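Local coordinates for protein alanine glyoxylate transaminase (Thermococcus litoralis, PDB 2ZC0) that probably transfers the amino group of alanine to glyoxylate with pyridoxal 5'-phosphate as cofactor, as a homodimeric aminotransferase, at residues E56-V61 with Q284-E289; F253-I258 with F277-I282. All blocks are in the same frame, centred on the assembly; numbering follows the deposited sequence.

Contact 1: residues E56-V61 with Q284-E289; sequences EIAKEV and QYIALE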
ATOM      1  N   GLU A  56       1.436 -10.374  46.189  1.00 50.71           N
ATOM      2  CA  GLU A  56       1.341  -9.324  47.202  1.00 49.28           C
ATOM      3  C   GLU A  56       1.740  -7.956  46.654  1.00 48.03           C
ATOM      4  O   GLU A  56       1.166  -6.948  47.064  1.00 46.27           O
ATOM      5  CB  GLU A  56       2.177  -9.661  48.472  1.00 49.42           C
ATOM      6  CG  GLU A  56       1.326 -10.113  49.706  1.00 47.81           C
ATOM      7  CD  GLU A  56       1.049  -8.995  50.740  1.00 48.17           C
ATOM      8  OE1 GLU A  56       0.077  -9.136  51.543  1.00 38.99           O
ATOM      9  OE2 GLU A  56       1.808  -7.989  50.761  1.00 48.55           O
ATOM     10  N   ILE A  57       2.705  -7.900  45.736  1.00 46.78           N
ATOM     11  CA  ILE A  57       3.079  -6.596  45.188  1.00 49.84           C
ATOM     12  C   ILE A  57       1.916  -6.071  44.329  1.00 48.97           C
ATOM     13  O   ILE A  57       1.628  -4.870  44.323  1.00 47.26           O
ATOM     14  CB  ILE A  57       4.398  -6.658  44.360  1.00 49.00           C
ATOM     15  CG1 ILE A  57       4.135  -6.383  42.887  1.00 49.87           C
ATOM     16  CG2 ILE A  57       5.056  -7.989  44.531  1.00 53.27           C
ATOM     17  CD1 ILE A  57       4.256  -4.933  42.524  1.00 48.97           C
ATOM     18  N   ALA A  58       1.234  -6.983  43.640  1.00 48.73           N
ATOM     19  CA  ALA A  58       0.088  -6.614  42.815  1.00 51.54           C
ATOM     20  C   ALA A  58      -1.006  -6.028  43.713  1.00 52.46           C
ATOM     21  O   ALA A  58      -1.597  -4.992  43.396  1.00 51.09           O
ATOM     22  CB  ALA A  58      -0.437  -7.840  42.067  1.00 52.01           C
ATOM     23  N   LYS A  59      -1.259  -6.690  44.840  1.00 53.09           N
ATOM     24  CA  LYS A  59      -2.268  -6.227  45.793  1.00 54.18           C
ATOM     25  C   LYS A  59      -1.881  -4.864  46.362  1.00 53.84           C
ATOM     26  O   LYS A  59      -2.716  -3.956  46.449  1.00 52.62           O
ATOM     27  CB  LYS A  59      -2.410  -7.220  46.945  1.00 55.88           C
ATOM     28  CG  LYS A  59      -3.626  -6.973  47.837  1.00 59.21           C
ATOM     29  CD  LYS A  59      -3.323  -7.220  49.309  1.00 62.91           C
ATOM     30  CE  LYS A  59      -2.783  -8.616  49.568  1.00 63.57           C
ATOM     31  NZ  LYS A  59      -2.424  -8.784  51.011  1.00 67.63           N
ATOM     32  N   GLU A  60      -0.613  -4.742  46.756  1.00 54.71           N
ATOM     33  CA  GLU A  60      -0.071  -3.510  47.322  1.00 55.44           C
ATOM     34  C   GLU A  60      -0.235  -2.354  46.338  1.00 55.45           C
ATOM     35  O   GLU A  60      -0.788  -1.300  46.676  1.00 54.26           O
ATOM     36  CB  GLU A  60       1.420  -3.685  47.652  1.00 58.25           C
ATOM     37  CG  GLU A  60       1.728  -4.541  48.890  1.00 62.88           C
ATOM     38  CD  GLU A  60       3.229  -4.822  49.048  1.00 65.73           C
ATOM     39  OE1 GLU A  60       3.643  -5.333  50.120  1.00 68.51           O
ATOM     40  OE2 GLU A  60       3.995  -4.537  48.097  1.00 66.98           O
ATOM     41  N   VAL A  61       0.256  -2.564  45.122  1.00 54.12           N
ATOM     42  CA  VAL A  61       0.171  -1.563  44.071  1.00 53.64           C
ATOM     43  C   VAL A  61      -1.262  -1.083  43.824  1.00 52.92           C
ATOM     44  O   VAL A  61      -1.513   0.120  43.743  1.00 51.94           O
ATOM     45  CB  VAL A  61       0.750  -2.107  42.743  1.00 54.52           C
ATOM     46  CG1 VAL A  61       0.423  -1.161  41.608  1.00 54.61           C
ATOM     47  CG2 VAL A  61       2.265  -2.270  42.865  1.00 53.42           C
ATOM     48  N   GLN A 284       2.882  -2.784  34.531  1.00 42.52           N
ATOM     49  CA  GLN A 284       3.970  -1.818  34.596  1.00 42.78           C
ATOM     50  C   GLN A 284       4.378  -1.577  36.051  1.00 42.77           C
ATOM     51  O   GLN A 284       5.561  -1.591  36.385  1.00 42.24           O
ATOM     52  CB  GLN A 284       3.559  -0.495  33.934  1.00 43.61           C
ATOM     53  CG  GLN A 284       3.324  -0.563  32.418  1.00 42.20           C
ATOM     54  CD  GLN A 284       3.130   0.814  31.816  1.00 39.93           C
ATOM     55  OE1 GLN A 284       2.087   1.107  31.209  1.00 41.13           O
ATOM     56  NE2 GLN A 284       4.133   1.677  31.982  1.00 36.67           N
ATOM     57  N   TYR A 285       3.395  -1.364  36.916  1.00 43.02           N
ATOM     58  CA  TYR A 285       3.672  -1.123  38.323  1.00 44.64           C
ATOM     59  C   TYR A 285       4.259  -2.366  38.997  1.00 45.11           C
ATOM     60  O   TYR A 285       5.191  -2.258  39.795  1.00 45.68           O
ATOM     61  CB  TYR A 285       2.399  -0.636  39.027  1.00 42.51           C
ATOM     62  CG  TYR A 285       2.215   0.861  38.901  1.00 42.20           C
ATOM     63  CD1 TYR A 285       3.114   1.735  39.504  1.00 40.93           C
ATOM     64  CD2 TYR A 285       1.176   1.405  38.143  1.00 42.73           C
ATOM     65  CE1 TYR A 285       2.996   3.111  39.360  1.00 40.48           C
ATOM     66  CE2 TYR A 285       1.045   2.788  37.988  1.00 41.37           C
ATOM     67  CZ  TYR A 285       1.966   3.632  38.602  1.00 42.03           C
ATOM     68  OH  TYR A 285       1.880   5.000  38.447  1.00 43.85           O
ATOM     69  N   ILE A 286       3.731  -3.539  38.657  1.00 44.29           N
ATOM     70  CA  ILE A 286       4.251  -4.784  39.209  1.00 43.43           C
ATOM     71  C   ILE A 286       5.738  -4.889  38.852  1.00 43.84           C
ATOM     72  O   ILE A 286       6.568  -5.251  39.691  1.00 43.83           O
ATOM     73  CB  ILE A 286       3.522  -6.022  38.638  1.00 43.56           C
ATOM     74  CG1 ILE A 286       2.113  -6.141  39.224  1.00 42.44           C
ATOM     75  CG2 ILE A 286       4.314  -7.290  38.957  1.00 44.77           C
ATOM     76  CD1 ILE A 286       1.383  -7.398  38.773  1.00 36.78           C
ATOM     77  N   ALA A 287       6.060  -4.573  37.599  1.00 44.75           N
ATOM     78  CA  ALA A 287       7.434  -4.620  37.094  1.00 44.98           C
ATOM     79  C   ALA A 287       8.312  -3.553  37.736  1.00 45.35           C
ATOM     80  O   ALA A 287       9.516  -3.750  37.916  1.00 45.09           O
ATOM     81  CB  ALA A 287       7.439  -4.439  35.569  1.00 43.56           C
ATOM     82  N   LEU A 288       7.701  -2.418  38.065  1.00 46.68           N
ATOM     83  CA  LEU A 288       8.417  -1.316  38.688  1.00 47.53           C
ATOM     84  C   LEU A 288       8.897  -1.699  40.086  1.00 49.59           C
ATOM     85  O   LEU A 288      10.045  -1.437  40.446  1.00 49.22           O
ATOM     86  CB  LEU A 288       7.523  -0.078  38.774  1.00 46.18           C
ATOM     87  CG  LEU A 288       8.139   1.129  39.487  1.00 44.41           C
ATOM     88  CD1 LEU A 288       9.433   1.543  38.801  1.00 43.58           C
ATOM     89  CD2 LEU A 288       7.142   2.266  39.492  1.00 45.22           C
ATOM     90  N   GLU A 289       8.009  -2.306  40.871  1.00 50.39           N
ATOM     91  CA  GLU A 289       8.350  -2.737  42.223  1.00 51.63           C
ATOM     92  C   GLU A 289       9.323  -3.902  42.173  1.00 51.10           C
ATOM     93  O   GLU A 289      10.285  -3.954  42.932  1.00 50.34           O
ATOM     94  CB  GLU A 289       7.098  -3.163  42.992  1.00 53.21           C
ATOM     95  CG  GLU A 289       6.302  -2.005  43.558  1.00 58.28           C
ATOM     96  CD  GLU A 289       7.161  -1.080  44.404  1.00 59.82           C
ATOM     97  OE1 GLU A 289       7.817  -1.569  45.348  1.00 58.65           O
ATOM     98  OE2 GLU A 289       7.178   0.136  44.117  1.00 62.07           O
TER
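Val-61 holds CG1 anti to its backbone N (chi1 170°), which sends that methyl across to Tyr-285, while CG2 lies beside the N and faces Glu-289. Tyr-285 and Ile-286 both have their first side-chain branch, CG and CG1, anti to the carbonyl carbon. In Ile-57, by contrast, chi1 (113°) falls off the staggered positions, and its CD1 lies against the backbone of the other helix. The 3.3 Å between Ile-57 CD1 and Ile-286 CA is tighter than usual carbon contact and perhaps strained, and Glu-289 CB lies 3.4 Å from the same Ile-57 CD1. Ala-58 CB adds a contact of 3.8 Å with Ile-286 CD1. Val-61 CG1 meets Tyr-285 CB at 3.3 Å, crossing obliquely at the root of the side chain; the ring itself leads away, and its OH is hydrogen-bonded to Lys-67. Glu-289 bends at chi2 and contributes its aliphatic part, CG lying 4.1 Å from Val-61 CG2. The interface is thus built from carbon contacts; the salt bridge Lys-59 to Glu-56 stays within segment 56-61. The segment axes approach to 9.3 Å at 115° between their N-to-C directions, so segment 56-61 lies steeply across segment 284-289. Helix-on-helix packing, away from the cofactor, thus joins helix 51-64 to helix 281-292, with Leu-288 against helix 78-91 and Ala-58 against Leu-62 of the second subunit.

Contact 2: residues F253-I258 with F277-I282; sequences FRIGWI and FCAPAI. With PMP (4'-deoxy-4'-aminopyridoxal-5'-phosphate), chain F.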
ATOM      1  N   PHE A 253       2.275 -10.949  31.251  1.00 37.39           N
ATOM      2  CA  PHE A 253       2.119  -9.575  31.726  1.00 37.88           C
ATOM      3  C   PHE A 253       2.129  -8.587  30.550  1.00 36.70           C
ATOM      4  O   PHE A 253       1.621  -7.471  30.653  1.00 35.79           O
ATOM      5  CB  PHE A 253       3.229  -9.215  32.741  1.00 37.77           C
ATOM      6  CG  PHE A 253       3.044  -9.850  34.103  1.00 38.80           C
ATOM      7  CD1 PHE A 253       2.036  -9.411  34.962  1.00 36.99           C
ATOM      8  CD2 PHE A 253       3.846 -10.918  34.506  1.00 37.89           C
ATOM      9  CE1 PHE A 253       1.823 -10.030  36.205  1.00 38.71           C
ATOM     10  CE2 PHE A 253       3.642 -11.546  35.747  1.00 39.67           C
ATOM     11  CZ  PHE A 253       2.626 -11.099  36.598  1.00 38.94           C
ATOM     12  N   ARG A 254       2.706  -9.003  29.429  1.00 35.03           N
ATOM     13  CA  ARG A 254       2.748  -8.157  28.240  1.00 35.43           C
ATOM     14  C   ARG A 254       3.537  -6.875  28.520  1.00 34.44           C
ATOM     15  O   ARG A 254       3.025  -5.780  28.312  1.00 35.59           O
ATOM     16  CB  ARG A 254       1.310  -7.777  27.794  1.00 34.63           C
ATOM     17  CG  ARG A 254       0.309  -8.942  27.606  1.00 34.23           C
ATOM     18  CD  ARG A 254       0.611  -9.749  26.348  1.00 37.58           C
ATOM     19  NE  ARG A 254       1.870 -10.446  26.504  1.00 38.21           N
ATOM     20  CZ  ARG A 254       2.804 -10.574  25.570  1.00 40.40           C
ATOM     21  NH1 ARG A 254       3.917 -11.237  25.870  1.00 38.29           N
ATOM     22  NH2 ARG A 254       2.637 -10.060  24.352  1.00 34.06           N
ATOM     23  N   ILE A 255       4.767  -7.013  29.007  1.00 35.19           N
ATOM     24  CA  ILE A 255       5.627  -5.861  29.292  1.00 33.85           C
ATOM     25  C   ILE A 255       6.914  -5.976  28.480  1.00 34.14           C
ATOM     26  O   ILE A 255       7.799  -6.784  28.788  1.00 32.61           O
ATOM     27  CB  ILE A 255       5.995  -5.742  30.794  1.00 35.43           C
ATOM     28  CG1 ILE A 255       4.782  -5.274  31.609  1.00 37.30           C
ATOM     29  CG2 ILE A 255       7.123  -4.709  30.979  1.00 38.72           C
ATOM     30  CD1 ILE A 255       4.268  -3.883  31.228  1.00 34.49           C
ATOM     31  N   GLY A 256       6.992  -5.170  27.425  1.00 31.93           N
ATOM     32  CA  GLY A 256       8.147  -5.171  26.556  1.00 31.87           C
ATOM     33  C   GLY A 256       8.552  -3.744  26.248  1.00 33.86           C
ATOM     34  O   GLY A 256       7.955  -2.794  26.769  1.00 34.97           O
ATOM     35  N   TRP A 257       9.550  -3.575  25.393  1.00 31.54           N
ATOM     36  CA  TRP A 257      10.001  -2.235  25.086  1.00 31.52           C
ATOM     37  C   TRP A 257      10.737  -2.089  23.766  1.00 32.05           C
ATOM     38  O   TRP A 257      11.187  -3.064  23.161  1.00 32.83           O
ATOM     39  CB  TRP A 257      10.889  -1.704  26.227  1.00 32.23           C
ATOM     40  CG  TRP A 257      12.100  -2.569  26.510  1.00 33.01           C
ATOM     41  CD1 TRP A 257      13.268  -2.610  25.799  1.00 34.83           C
ATOM     42  CD2 TRP A 257      12.220  -3.581  27.522  1.00 33.61           C
ATOM     43  NE1 TRP A 257      14.104  -3.581  26.301  1.00 34.24           N
ATOM     44  CE2 TRP A 257      13.486  -4.194  27.358  1.00 33.83           C
ATOM     45  CE3 TRP A 257      11.381  -4.032  28.547  1.00 32.40           C
ATOM     46  CZ2 TRP A 257      13.931  -5.239  28.181  1.00 36.18           C
ATOM     47  CZ3 TRP A 257      11.819  -5.072  29.365  1.00 36.08           C
ATOM     48  CH2 TRP A 257      13.088  -5.665  29.177  1.00 33.97           C
ATOM     49  N   ILE A 258      10.810  -0.844  23.317  1.00 30.51           N
ATOM     50  CA  ILE A 258      11.517  -0.485  22.119  1.00 28.24           C
ATOM     51  C   ILE A 258      12.591   0.484  22.587  1.00 30.59           C
ATOM     52  O   ILE A 258      12.393   1.235  23.544  1.00 30.50           O
ATOM     53  CB  ILE A 258      10.623   0.283  21.124  1.00 26.51           C
ATOM     54  CG1 ILE A 258       9.650  -0.662  20.433  1.00 25.82           C
ATOM     55  CG2 ILE A 258      11.482   0.993  20.090  1.00 25.22           C
ATOM     56  CD1 ILE A 258       8.749   0.030  19.440  1.00 21.65           C
ATOM     57  N   PHE A 277      -2.931   2.183  23.079  1.00 33.48           N
ATOM     58  CA  PHE A 277      -3.161   3.229  24.084  1.00 34.02           C
ATOM     59  C   PHE A 277      -1.984   3.210  25.053  1.00 32.90           C
ATOM     60  O   PHE A 277      -1.264   4.196  25.187  1.00 31.66           O
ATOM     61  CB  PHE A 277      -4.483   3.063  24.857  1.00 33.90           C
ATOM     62  CG  PHE A 277      -5.089   4.383  25.273  1.00 34.86           C
ATOM     63  CD1 PHE A 277      -6.171   4.917  24.577  1.00 35.29           C
ATOM     64  CD2 PHE A 277      -4.520   5.138  26.300  1.00 34.15           C
ATOM     65  CE1 PHE A 277      -6.676   6.181  24.892  1.00 34.07           C
ATOM     66  CE2 PHE A 277      -5.018   6.409  26.622  1.00 34.30           C
ATOM     67  CZ  PHE A 277      -6.097   6.930  25.915  1.00 31.92           C
ATOM     68  N   CYS A 278      -1.790   2.086  25.730  1.00 32.29           N
ATOM     69  CA  CYS A 278      -0.648   1.932  26.630  1.00 34.85           C
ATOM     70  C   CYS A 278      -0.564   0.504  27.121  1.00 34.11           C
ATOM     71  O   CYS A 278      -1.525  -0.252  27.033  1.00 33.69           O
ATOM     72  CB  CYS A 278      -0.739   2.876  27.841  1.00 33.62           C
ATOM     73  SG  CYS A 278      -2.043   2.486  29.008  1.00 35.61           S
ATOM     74  N   ALA A 279       0.618   0.138  27.600  1.00 35.18           N
ATOM     75  CA  ALA A 279       0.857  -1.188  28.168  1.00 34.94           C
ATOM     76  C   ALA A 279       0.020  -1.203  29.454  1.00 33.86           C
ATOM     77  O   ALA A 279      -0.287  -0.144  30.010  1.00 33.85           O
ATOM     78  CB  ALA A 279       2.342  -1.344  28.492  1.00 29.84           C
ATOM     79  N   PRO A 280      -0.359  -2.391  29.942  1.00 33.59           N
ATOM     80  CA  PRO A 280      -1.165  -2.567  31.160  1.00 33.22           C
ATOM     81  C   PRO A 280      -0.553  -1.869  32.380  1.00 34.90           C
ATOM     82  O   PRO A 280       0.609  -2.099  32.707  1.00 34.55           O
ATOM     83  CB  PRO A 280      -1.192  -4.091  31.342  1.00 35.74           C
ATOM     84  CG  PRO A 280      -0.960  -4.616  29.961  1.00 34.37           C
ATOM     85  CD  PRO A 280       0.084  -3.692  29.416  1.00 33.70           C
ATOM     86  N   ALA A 281      -1.336  -1.032  33.053  1.00 37.80           N
ATOM     87  CA  ALA A 281      -0.852  -0.305  34.224  1.00 38.77           C
ATOM     88  C   ALA A 281      -0.387  -1.249  35.330  1.00 40.31           C
ATOM     89  O   ALA A 281       0.692  -1.060  35.907  1.00 39.63           O
ATOM     90  CB  ALA A 281      -1.939   0.618  34.755  1.00 38.69           C
ATOM     91  N   ILE A 282      -1.195  -2.261  35.626  1.00 40.43           N
ATOM     92  CA  ILE A 282      -0.827  -3.210  36.664  1.00 42.88           C
ATOM     93  C   ILE A 282       0.491  -3.901  36.348  1.00 41.79           C
ATOM     94  O   ILE A 282       1.333  -4.058  37.223  1.00 43.00           O
ATOM     95  CB  ILE A 282      -1.879  -4.310  36.854  1.00 44.12           C
ATOM     96  CG1 ILE A 282      -2.165  -4.978  35.517  1.00 42.79           C
ATOM     97  CG2 ILE A 282      -3.134  -3.728  37.485  1.00 46.40           C
ATOM     98  CD1 ILE A 282      -3.121  -6.118  35.632  1.00 45.43           C
TER
HETATM   99  N1  PMP F 409      11.034 -12.359  20.461  1.00 61.96           N
HETATM  100  C2  PMP F 409      11.318 -13.681  20.486  1.00 61.40           C
HETATM  101  C2A PMP F 409      12.575 -14.130  19.737  1.00 59.78           C
HETATM  102  C3  PMP F 409      10.491 -14.603  21.181  1.00 60.96           C
HETATM  103  O3  PMP F 409      10.813 -15.953  21.181  1.00 59.18           O
HETATM  104  C4  PMP F 409       9.318 -14.107  21.866  1.00 61.56           C
HETATM  105  C4A PMP F 409       8.427 -15.112  22.619  1.00 61.44           C
HETATM  106  N4A PMP F 409       7.063 -15.187  22.095  1.00 66.22           N
HETATM  107  C5  PMP F 409       9.042 -12.591  21.802  1.00 60.83           C
HETATM  108  C6  PMP F 409       9.938 -11.767  21.080  1.00 61.04           C
HETATM  109  C5A PMP F 409       7.831 -11.933  22.491  1.00 58.98           C
HETATM  110  O4P PMP F 409       7.943 -12.048  23.587  1.00 56.06           O
HETATM  111  P   PMP F 409       6.697 -11.288  24.400  1.00 48.16           P
HETATM  112  O1P PMP F 409       7.113  -9.764  25.449  1.00 57.73           O
HETATM  113  O2P PMP F 409       6.034 -12.608  25.613  1.00 56.02           O
HETATM  114  O3P PMP F 409       5.331 -10.790  23.314  1.00 56.25           O
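Arg-254 and Pro-280 face each other at their roots, both CB atoms pointing across the contact, but bends at chi2 and chi3 carry the guanidinium away to the cofactor. Pro-280 meets the backbone of segment 253-258 through CD and CG, with CD 3.8 Å from Arg-254 O and CG 3.9 Å from Phe-253 O. Ile-255 reaches back with CD1, which lies 4.2 Å from Ala-279 CB, the apolar side-chain pair of this contact. At its far end the guanidinium turns its edge to the PMP phosphate, with P in its plane. Arg-254 NH2 donates to PMP O3P at 3.0 Å, with an N-H...acceptor angle of 145°, and Arg-254 NH1 lies 2.5 Å from PMP O2P. Two carbonyls help to fix the group's rotation: Thr-251 O accepts from NH1, and Asp-276 O of the second subunit accepts from NH2. The guanidinium's positive charge probably offsets the phosphate's negative charge. Pro-280, at the N-cap position of helix 281-292, packs on Pro-280 of the second subunit. An arginine gripping the cofactor phosphate beside the subunit interface, just ahead of strand 256-259 in the large mixed sheet, is characteristic of the PLP-binding site of fold-type I aminotransferases.

The centres of contacts 1 and 2 are 13 Å apart, on the same side of the chain's centre, and both draw on helix 281-292: contact 2 takes its N-terminal start and the approach to it, contact 1 the turns that follow. Along the chain the order is 56-61, 253-258, 277-282, 284-289, so contact 2 is nested inside the loop that contact 1 closes. They meet directly, Gln-284 CG lying 3.7 Å from Ile-255 CD1, and Ile-286 CD1 as far from Phe-253 CE1. Helix 281-292 therefore joins helix 51-64 to the edge of the cofactor site, and both contacts border the second subunit of the homodimer.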